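NADH-dependent FAD reductase (Streptomyces globisporus, PDB 4R82) reduces FAD with NADH and releases the FADH2 to a halogenase and a monooxygenase in the biosynthesis of the enediyne antibiotic C-1027. Local coordinates at residues G33-T38 / M47-F52; V84-A89 / A131-A136. All coordinates share one frame; numbering follows the deposited sequence.

Interaction 1: residues G33-T38 / M47-F52; sequences GVTVVT and MTANSF. With FAD (flavin-adenine dinucleotide), chain K; NAD (nicotinamide-adenine-dinucleotide), chain C.
Thr-35 and Val-37 pair with Ala-49 and Met-47 as the two hydrogen-bonded pairs of an antiparallel hairpin, whose short strand axes run at 136° and come within 4.4 Å. Between them Val-36 and Thr-48 form the non-hydrogen-bonded pair. Thr-35 grips Ala-49 O twice: Thr-35 N lies 2.9 Å from Ala-49 O, and Thr-35 OG1, held between its own backbone N and carbonyl carbon (chi1 75°), donates to Ala-49 O over 2.8 Å; Ala-49 N donates back to Thr-35 O. The two donors reach Ala-49 O from opposite faces of its carbonyl plane, so the hydroxyl adds a second bond to an oxygen already used by strand pairing. Beyond it the small methyl of Ala-49 packs against Val-37 CG2. On the other face Val-34 CG1 meets Thr-48 CG2 obliquely at 3.6 Å, while the hydroxyl of Thr-48 turns to the carbonyl of Ala-95.

The 47-52 segment also forms one wall of the FAD site. Thr-48 O accepts a bond of 2.8 Å from FAD O2' on the ribityl chain. Where the strand ends, Asn-50 N donates to FAD N5 at 3.0 Å and Ser-51 N to FAD O4 at the same length, which would polarise the flavin and probably help it accept electrons. The long, bent side chain of selenomethionine Met-47 brings CE to 3.4 Å from FAD C2, an apolar lining beside the pyrimidine ring.

Strand 45-49 is outermost in the sheet within this chain, and strand 35-39 separates it from strand 81-86, on whose Val-84 both Thr-35 and Phe-52 rest. Strand 61-67 meets Val-37, Met-47 and Phe-52, and Phe-30 of the second subunit packs edge-to-face with the Phe-52 ring.

Interaction 2: residues V84-A89 / A131-A136; sequences VSVLEA and AHLECA
Val-84 and Leu-133 mark the join of two neighbouring strands, 81-86 and 131-143, in the antiparallel sheet of the flavin reductase-like domain; the axes of 84-86 and 131-136 lie 4.8 Å apart at 164°.

Backbone bonds set the register of the two strands. Val-84 N donates to Leu-133 O over 2.8 Å, and Leu-133 N returns a bond of 2.9 Å to Val-84 O. Two residues on, Val-86 N donates to Ala-131 O at 3.0 Å. Weaker CA-H...O contacts fill the intervals, among them His-132 CA to Val-84 O at 3.3 Å.

Apolar contacts lie on the face that carries Val-84, Val-86, Ala-131 and Leu-133. Beta-branched valines suit the extended backbone, and the longer Leu-133 reaches across with CD1, which comes to 4.3 Å from both Val-84 CB and Val-86 CG2. Ala-131 is small where Val-26 of the second subunit packs on it, and Asp-29 of that subunit meets Val-86.

Polar side chains occupy the opposite face, where Ser-85 and His-132 form the non-hydrogen-bonded pair. Both are buried, and Ile-126 serves both: its backbone N donates to Ser-85 OG, and its carbonyl oxygen is bonded by His-132 NE2. With CG anti to its carbonyl carbon (chi1 -66°), the imidazole sits obliquely beside the hydroxyl, His-132 CD2 lying 3.5 Å from Ser-85 OG.

In the fold
Interactions 1 and 2 belong to one antiparallel sheet, with centres 8 Å apart, and follow one another along the chain: the hairpin of 33-38 and 47-52 is complete before residues 84-89 begin the second. Strands 35-39 and 81-86 are neighbours, so the four strands run across the sheet in the order 45-49, 35-39, 81-86, 131-143. Probable hydrogen bonds join the contacts directly, Val-36 N to Ser-85 O at 2.8 Å and Val-34 O to Leu-87 N at 2.9 Å. The flavin-binding edge of interaction 1 is thus continuous with the sheet interior at interaction 2, and both contacts also touch the second subunit of the homodimer.

Interaction 1: residues G33-T38 / M47-F52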
loop_
_atom_site.group_PDB
_atom_site.type_symbol
_atom_site.label_atom_id
_atom_site.label_comp_id
_atom_site.label_asym_id
_atom_site.label_seq_id
_atom_site.Cartn_x
_atom_site.Cartn_y
_atom_site.Cartn_z
ATOM N N GLY A 33 5.453 2.305 -3.937
ATOM C CA GLY A 33 5.735 2.343 -5.355
ATOM C C GLY A 33 4.648 3.101 -6.091
ATOM O O GLY A 33 3.790 3.752 -5.477
ATOM N N VAL A 34 4.686 3.027 -7.416
ATOM C CA VAL A 34 3.691 3.694 -8.247
ATOM C C VAL A 34 3.289 2.714 -9.327
ATOM O O VAL A 34 4.154 2.080 -9.933
ATOM C CB VAL A 34 4.288 4.945 -8.919
ATOM C CG1 VAL A 34 3.215 5.676 -9.711
ATOM C CG2 VAL A 34 4.901 5.879 -7.877
ATOM N N THR A 35 1.987 2.572 -9.560
ATOM C CA THR A 35 1.512 1.726 -10.649
ATOM C C THR A 35 0.706 2.553 -11.629
ATOM O O THR A 35 0.305 3.689 -11.331
ATOM C CB THR A 35 0.588 0.592 -10.151
ATOM O OG1 THR A 35 -0.694 1.136 -9.810
ATOM C CG2 THR A 35 1.182 -0.099 -8.930
ATOM N N VAL A 36 0.461 1.981 -12.800
ATOM C CA VAL A 36 -0.608 2.492 -13.659
ATOM C C VAL A 36 -1.619 1.367 -13.746
ATOM O O VAL A 36 -1.279 0.234 -14.117
ATOM C CB VAL A 36 -0.118 2.875 -15.064
ATOM C CG1 VAL A 36 -1.294 3.273 -15.951
ATOM C CG2 VAL A 36 0.885 4.028 -14.984
ATOM N N VAL A 37 -2.855 1.669 -13.368
ATOM C CA VAL A 37 -3.951 0.732 -13.538
ATOM C C VAL A 37 -4.558 0.954 -14.913
ATOM O O VAL A 37 -4.817 2.098 -15.295
ATOM C CB VAL A 37 -5.025 0.956 -12.458
ATOM C CG1 VAL A 37 -6.253 0.075 -12.715
ATOM C CG2 VAL A 37 -4.447 0.664 -11.076
ATOM N N THR A 38 -4.796 -0.124 -15.658
ATOM C CA THR A 38 -5.405 0.027 -16.972
ATOM C C THR A 38 -6.601 -0.890 -17.158
ATOM O O THR A 38 -6.725 -1.930 -16.495
ATOM C CB THR A 38 -4.399 -0.225 -18.115
ATOM O OG1 THR A 38 -3.823 -1.533 -17.964
ATOM C CG2 THR A 38 -3.280 0.815 -18.097
HETATM N N MSE A 47 -4.749 4.922 -15.334
HETATM C CA MSE A 47 -4.738 5.889 -14.228
HETATM C C MSE A 47 -3.596 5.556 -13.294
HETATM O O MSE A 47 -3.426 4.404 -12.890
HETATM C CB MSE A 47 -6.054 5.866 -13.437
HETATM C CG MSE A 47 -6.155 7.004 -12.376
HETATM SE SE MSE A 47 -7.606 6.752 -11.078
HETATM C CE MSE A 47 -6.713 5.416 -9.976
ATOM N N THR A 48 -2.803 6.560 -12.951
ATOM C CA THR A 48 -1.710 6.351 -12.009
ATOM C C THR A 48 -2.281 6.075 -10.616
ATOM O O THR A 48 -3.229 6.752 -10.170
ATOM C CB THR A 48 -0.783 7.570 -12.001
ATOM O OG1 THR A 48 -0.219 7.733 -13.310
ATOM C CG2 THR A 48 0.332 7.396 -10.982
ATOM N N ALA A 49 -1.750 5.050 -9.953
ATOM C CA ALA A 49 -2.273 4.631 -8.649
ATOM C C ALA A 49 -1.191 4.151 -7.714
ATOM O O ALA A 49 -0.381 3.278 -8.080
ATOM C CB ALA A 49 -3.328 3.540 -8.819
ATOM N N ASN A 50 -1.198 4.667 -6.487
ATOM C CA ASN A 50 -0.279 4.149 -5.479
ATOM C C ASN A 50 -0.990 3.390 -4.353
ATOM O O ASN A 50 -0.343 2.885 -3.438
ATOM C CB ASN A 50 0.599 5.267 -4.920
ATOM C CG ASN A 50 -0.134 6.134 -3.934
ATOM O OD1 ASN A 50 -1.342 6.338 -4.049
ATOM N ND2 ASN A 50 0.583 6.628 -2.930
ATOM N N SER A 51 -2.314 3.289 -4.440
ATOM C CA SER A 51 -3.098 2.596 -3.420
ATOM C C SER A 51 -3.072 1.073 -3.614
ATOM O O SER A 51 -3.723 0.340 -2.874
ATOM C CB SER A 51 -4.546 3.093 -3.442
ATOM O OG SER A 51 -5.152 2.760 -4.680
ATOM N N PHE A 52 -2.320 0.606 -4.605
ATOM C CA PHE A 52 -2.176 -0.825 -4.853
ATOM C C PHE A 52 -1.641 -1.525 -3.615
ATOM O O PHE A 52 -0.642 -1.097 -3.031
ATOM C CB PHE A 52 -1.219 -1.055 -6.027
ATOM C CG PHE A 52 -0.874 -2.495 -6.246
ATOM C CD1 PHE A 52 -1.739 -3.328 -6.941
ATOM C CD2 PHE A 52 0.306 -3.023 -5.735
ATOM C CE1 PHE A 52 -1.430 -4.669 -7.123
ATOM C CE2 PHE A 52 0.624 -4.357 -5.915
ATOM C CZ PHE A 52 -0.248 -5.186 -6.614
HETATM N N1 FAD K . -6.059 8.250 -7.751
HETATM C C2 FAD K . -6.756 7.279 -7.183
HETATM O O2 FAD K . -8.140 7.286 -7.295
HETATM N N3 FAD K . -6.204 6.270 -6.514
HETATM C C4 FAD K . -4.869 6.221 -6.381
HETATM O O4 FAD K . -4.279 5.178 -5.693
HETATM C C4X FAD K . -4.065 7.251 -6.945
HETATM N N5 FAD K . -2.705 7.213 -6.790
HETATM C C5X FAD K . -1.957 8.195 -7.371
HETATM C C6 FAD K . -0.547 8.143 -7.226
HETATM C C7 FAD K . 0.229 9.155 -7.794
HETATM C C7M FAD K . 1.768 9.128 -7.654
HETATM C C8 FAD K . -0.380 10.197 -8.514
HETATM C C8M FAD K . 0.488 11.277 -9.130
HETATM C C9 FAD K . -1.775 10.247 -8.659
HETATM C C9A FAD K . -2.578 9.233 -8.083
HETATM N N10 FAD K . -3.952 9.274 -8.228
HETATM C C10 FAD K . -4.687 8.279 -7.653
HETATM C "C1'" FAD K . -4.639 10.346 -8.952
HETATM C "C2'" FAD K . -4.973 9.994 -10.388
HETATM O "O2'" FAD K . -3.829 9.401 -10.984
HETATM C "C3'" FAD K . -5.260 11.280 -11.154
HETATM O "O3'" FAD K . -4.207 12.194 -10.922
HETATM C "C4'" FAD K . -6.507 11.936 -10.649
HETATM O "O4'" FAD K . -7.474 10.944 -10.437
HETATM C "C5'" FAD K . -7.003 13.046 -11.609
HETATM O "O5'" FAD K . -7.596 12.546 -12.820
HETATM P P FAD K . -8.724 11.353 -12.821
HETATM O O1P FAD K . -9.691 11.516 -13.986
HETATM O O2P FAD K . -9.493 11.419 -11.522
HETATM O O3P FAD K . -8.016 10.027 -12.952
HETATM P PA NAD C . 0.166 14.718 -2.534
HETATM O O1A NAD C . -0.704 14.553 -3.777
HETATM O O2A NAD C . 1.513 15.281 -2.941
HETATM O O5B NAD C . 0.420 13.290 -1.933
HETATM C C5B NAD C . 0.516 13.015 -0.583
HETATM C C4B NAD C . -0.261 11.863 -0.110
HETATM O O4B NAD C . -1.620 12.200 -0.160
HETATM C C3B NAD C . -0.072 10.693 -0.981
HETATM O O3B NAD C . -0.083 9.544 -0.186
HETATM C C2B NAD C . -1.255 10.684 -1.834
HETATM O O2B NAD C . -1.529 9.426 -2.338
HETATM C C1B NAD C . -2.290 11.148 -0.922
HETATM N N9A NAD C . -3.470 11.725 -1.581
HETATM C C8A NAD C . -3.508 12.809 -2.379
HETATM N N7A NAD C . -4.765 13.042 -2.792
HETATM C C5A NAD C . -5.550 12.083 -2.251
HETATM C C6A NAD C . -6.914 11.797 -2.312
HETATM N N6A NAD C . -7.767 12.589 -3.058
HETATM N N1A NAD C . -7.389 10.746 -1.628
HETATM C C2A NAD C . -6.586 9.953 -0.903
HETATM N N3A NAD C . -5.273 10.205 -0.814
HETATM C C4A NAD C . -4.733 11.249 -1.476
HETATM O O3 NAD C . -0.520 15.709 -1.521
#

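Interaction 2: residues V84-A89 / A131-A136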
loop_
_atom_site.group_PDB
_atom_site.type_symbol
_atom_site.label_atom_id
_atom_site.label_comp_id
_atom_site.label_asym_id
_atom_site.label_seq_id
_atom_site.Cartn_x
_atom_site.Cartn_y
_atom_site.Cartn_z
ATOM N N VAL A 84 -2.568 -4.118 -13.713
ATOM C CA VAL A 84 -1.695 -3.245 -12.935
ATOM C C VAL A 84 -0.285 -3.324 -13.504
ATOM O O VAL A 84 0.266 -4.417 -13.653
ATOM C CB VAL A 84 -1.672 -3.675 -11.448
ATOM C CG1 VAL A 84 -0.702 -2.792 -10.636
ATOM C CG2 VAL A 84 -3.068 -3.636 -10.849
ATOM N N SER A 85 0.312 -2.166 -13.813
ATOM C CA SER A 85 1.690 -2.129 -14.259
ATOM C C SER A 85 2.473 -1.417 -13.177
ATOM O O SER A 85 2.247 -0.226 -12.930
ATOM C CB SER A 85 1.819 -1.371 -15.585
ATOM O OG SER A 85 1.091 -2.014 -16.621
ATOM N N VAL A 86 3.381 -2.143 -12.527
ATOM C CA VAL A 86 4.217 -1.550 -11.492
ATOM C C VAL A 86 5.358 -0.811 -12.167
ATOM O O VAL A 86 6.180 -1.419 -12.866
ATOM C CB VAL A 86 4.792 -2.614 -10.558
ATOM C CG1 VAL A 86 5.755 -1.977 -9.551
ATOM C CG2 VAL A 86 3.663 -3.365 -9.855
ATOM N N LEU A 87 5.420 0.500 -11.971
ATOM C CA LEU A 87 6.361 1.313 -12.729
ATOM C C LEU A 87 7.787 1.182 -12.228
ATOM O O LEU A 87 8.038 1.155 -11.025
ATOM C CB LEU A 87 5.945 2.793 -12.741
ATOM C CG LEU A 87 4.615 3.095 -13.445
ATOM C CD1 LEU A 87 4.359 4.614 -13.435
ATOM C CD2 LEU A 87 4.605 2.541 -14.869
ATOM N N GLU A 88 8.709 1.110 -13.183
ATOM C CA GLU A 88 10.130 1.001 -12.932
ATOM C C GLU A 88 10.738 2.369 -12.610
ATOM O O GLU A 88 10.144 3.404 -12.906
ATOM C CB GLU A 88 10.769 0.359 -14.175
ATOM C CG GLU A 88 12.240 0.063 -14.109
ATOM C CD GLU A 88 13.072 1.247 -14.557
ATOM O OE1 GLU A 88 12.523 2.094 -15.300
ATOM O OE2 GLU A 88 14.256 1.335 -14.161
ATOM N N ALA A 89 11.929 2.358 -12.014
ATOM C CA ALA A 89 12.589 3.557 -11.513
ATOM C C ALA A 89 12.654 4.738 -12.478
ATOM O O ALA A 89 12.603 5.885 -12.043
ATOM C CB ALA A 89 13.989 3.212 -11.020
ATOM N N ALA A 131 6.621 -5.153 -13.309
ATOM C CA ALA A 131 5.706 -6.289 -13.375
ATOM C C ALA A 131 4.378 -5.893 -13.954
ATOM O O ALA A 131 3.979 -4.728 -13.864
ATOM C CB ALA A 131 5.508 -6.876 -11.996
ATOM N N HIS A 132 3.685 -6.882 -14.523
ATOM C CA HIS A 132 2.297 -6.720 -14.973
ATOM C C HIS A 132 1.450 -7.736 -14.232
ATOM O O HIS A 132 1.831 -8.908 -14.134
ATOM C CB HIS A 132 2.176 -7.022 -16.473
ATOM C CG HIS A 132 2.893 -6.051 -17.361
ATOM N ND1 HIS A 132 3.376 -6.407 -18.601
ATOM C CD2 HIS A 132 3.183 -4.735 -17.206
ATOM C CE1 HIS A 132 3.947 -5.357 -19.167
ATOM N NE2 HIS A 132 3.843 -4.330 -18.341
ATOM N N LEU A 133 0.292 -7.311 -13.732
ATOM C CA LEU A 133 -0.655 -8.242 -13.125
ATOM C C LEU A 133 -1.983 -8.020 -13.812
ATOM O O LEU A 133 -2.415 -6.889 -13.967
ATOM C CB LEU A 133 -0.827 -7.973 -11.628
ATOM C CG LEU A 133 0.380 -8.083 -10.693
ATOM C CD1 LEU A 133 1.155 -6.770 -10.640
ATOM C CD2 LEU A 133 -0.052 -8.529 -9.291
ATOM N N GLU A 134 -2.618 -9.095 -14.253
ATOM C CA GLU A 134 -3.963 -8.989 -14.798
ATOM C C GLU A 134 -4.921 -9.638 -13.815
ATOM O O GLU A 134 -4.698 -10.775 -13.374
ATOM C CB GLU A 134 -4.028 -9.641 -16.182
ATOM C CG GLU A 134 -3.175 -8.877 -17.200
ATOM C CD GLU A 134 -3.130 -9.537 -18.559
ATOM O OE1 GLU A 134 -4.100 -9.377 -19.324
ATOM O OE2 GLU A 134 -2.113 -10.199 -18.864
ATOM N N CYS A 135 -5.981 -8.911 -13.467
ATOM C CA CYS A 135 -6.811 -9.279 -12.332
ATOM C C CYS A 135 -8.276 -9.298 -12.690
ATOM O O CYS A 135 -8.736 -8.464 -13.466
ATOM C CB CYS A 135 -6.634 -8.255 -11.217
ATOM S SG CYS A 135 -4.917 -8.047 -10.704
ATOM N N ALA A 136 -9.015 -10.231 -12.099
ATOM C CA ALA A 136 -10.456 -10.276 -12.274
ATOM C C ALA A 136 -11.089 -9.591 -11.077
ATOM O O ALA A 136 -10.733 -9.884 -9.933
ATOM C CB ALA A 136 -10.924 -11.717 -12.354
#